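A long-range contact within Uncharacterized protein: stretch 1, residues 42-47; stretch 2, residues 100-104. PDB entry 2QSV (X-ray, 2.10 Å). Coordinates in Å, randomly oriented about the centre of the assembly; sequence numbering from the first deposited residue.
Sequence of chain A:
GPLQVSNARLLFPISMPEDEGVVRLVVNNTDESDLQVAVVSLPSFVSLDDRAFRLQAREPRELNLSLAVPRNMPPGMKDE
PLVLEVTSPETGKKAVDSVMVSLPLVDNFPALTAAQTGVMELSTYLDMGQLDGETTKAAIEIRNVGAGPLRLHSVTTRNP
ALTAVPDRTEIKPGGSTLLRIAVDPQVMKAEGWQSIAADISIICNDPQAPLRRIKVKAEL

Stretch 1 (42-47) LPSFVS
Stretch 2, residues 100-104: MVSLP

A turn can be fastened to a distant strand largely by apolar packing, and the contact between residues 42-47 and 100-104 of this chain is a compact example: no hydrogen bond crosses it, and 223 Å² of surface, both sides summed, is buried. Stretch 2 is extended throughout, part of a longer strand, with phi/psi running from -78/126 at Met100, a selenomethionine, through -108/125, -114/141 and -133/117 to -82/91 at Pro104. Its side chains alternate, so Val101 and Leu103 direct their CA-to-CB bonds toward stretch 1 while Met100 and Ser102 direct theirs away.

Stretch 1 folds back through a type I beta turn from Pro43 to Val46, closed by Val46 N donating to Pro43 O at 3.2 Å. Ser44 (-61/-17) and Phe45 (-105/10) occupy the central positions; Pro43 lies at -49/142, and Val46 (-123/160) leads into a strand with Ser47 (-119/137). The register sets Pro43 CA 7.1 Å from Val101 CA and Phe45 CA 8.3 Å from Leu103 CA, separations spanned by side chains.

Phe45, with chi1 51° (p) and chi2 86°, makes the most extensive contact. Leu103 (chi1 t, chi2 p) covers one face of its ring: Leu103 CB lies 4.0 Å from the Phe45 ring centroid, 22° off the normal, a CH-pi arrangement, and 3.8 Å from Phe45 CE1. At the ring edge, near its plane, Val101 O approaches Phe45 CZ at 3.5 Å, so the aromatic group meets backbone as well as side chains.

Val101, in the t rotamer, touches Pro43, Phe45 and Val46. Its CG1 is 3.8 Å from Phe45 CE1 and, more loosely, 4.3 Å from CG1 of Val46 (chi1 m), while Val101 CB packs 3.7 Å from CG of Pro43, whose ring is C-gamma exo.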

# COMPACT_ATOMS: atom_id res chain seq x y z
N LEU A 42 5.07 12.31 10.08
CA LEU A 42 5.67 11.02 9.75
C LEU A 42 4.62 9.94 9.93
O LEU A 42 3.84 10.03 10.84
CB LEU A 42 6.79 10.66 10.75
CG LEU A 42 8.19 11.26 10.73
CD1 LEU A 42 8.93 10.84 12.01
CD2 LEU A 42 8.95 10.81 9.48
N PRO A 43 4.65 8.88 9.09
CA PRO A 43 3.89 7.66 9.38
C PRO A 43 4.11 7.15 10.81
O PRO A 43 5.24 7.22 11.32
CB PRO A 43 4.47 6.66 8.38
CG PRO A 43 4.81 7.50 7.22
CD PRO A 43 5.37 8.77 7.81
N SER A 44 3.06 6.64 11.45
CA SER A 44 3.15 6.13 12.82
C SER A 44 4.13 4.95 12.99
O SER A 44 4.52 4.64 14.12
CB SER A 44 1.79 5.67 13.30
OG SER A 44 1.35 4.56 12.55
N PHE A 45 4.50 4.31 11.87
CA PHE A 45 5.34 3.11 11.89
C PHE A 45 6.77 3.39 11.44
O PHE A 45 7.55 2.46 11.23
CB PHE A 45 4.73 1.96 11.04
CG PHE A 45 4.34 2.38 9.62
CD1 PHE A 45 5.26 2.36 8.57
CD2 PHE A 45 3.03 2.78 9.33
CE1 PHE A 45 4.88 2.73 7.25
CE2 PHE A 45 2.64 3.13 8.02
CZ PHE A 45 3.56 3.09 6.99
N VAL A 46 7.12 4.67 11.29
CA VAL A 46 8.50 5.02 10.94
C VAL A 46 9.18 5.95 11.94
O VAL A 46 8.52 6.65 12.71
CB VAL A 46 8.69 5.59 9.49
CG1 VAL A 46 7.94 4.78 8.42
CG2 VAL A 46 8.39 7.06 9.42
N SER A 47 10.51 5.95 11.87
CA SER A 47 11.39 6.85 12.62
C SER A 47 12.20 7.69 11.65
O SER A 47 12.70 7.16 10.63
CB SER A 47 12.36 6.04 13.47
OG SER A 47 11.93 6.03 14.80
N MSE A 100 3.44 8.91 -0.09
CA MSE A 100 2.76 7.80 0.59
C MSE A 100 3.75 6.71 0.96
O MSE A 100 4.51 6.24 0.13
CB MSE A 100 1.63 7.23 -0.26
CG MSE A 100 0.66 6.31 0.53
SE MSE A 100 -0.38 7.23 1.95
CE MSE A 100 -1.06 8.79 0.96
N VAL A 101 3.76 6.33 2.24
CA VAL A 101 4.60 5.28 2.72
C VAL A 101 3.71 4.05 3.03
O VAL A 101 2.74 4.16 3.80
CB VAL A 101 5.39 5.76 3.96
CG1 VAL A 101 6.41 4.74 4.40
CG2 VAL A 101 6.06 7.16 3.71
N SER A 102 4.04 2.90 2.45
CA SER A 102 3.28 1.66 2.62
C SER A 102 4.06 0.58 3.34
O SER A 102 5.28 0.42 3.14
CB SER A 102 2.80 1.11 1.28
OG SER A 102 1.79 1.95 0.75
N LEU A 103 3.35 -0.14 4.19
CA LEU A 103 3.90 -1.25 4.95
C LEU A 103 2.94 -2.45 4.85
O LEU A 103 1.79 -2.36 5.30
CB LEU A 103 4.07 -0.85 6.44
CG LEU A 103 4.49 -1.94 7.44
CD1 LEU A 103 5.85 -2.56 7.06
CD2 LEU A 103 4.49 -1.37 8.86
N PRO A 104 3.42 -3.56 4.25
CA PRO A 104 2.73 -4.87 4.36
C PRO A 104 3.09 -5.55 5.66
O PRO A 104 4.08 -6.27 5.72
CB PRO A 104 3.24 -5.68 3.13
CG PRO A 104 4.27 -4.69 2.37
CD PRO A 104 4.64 -3.65 3.42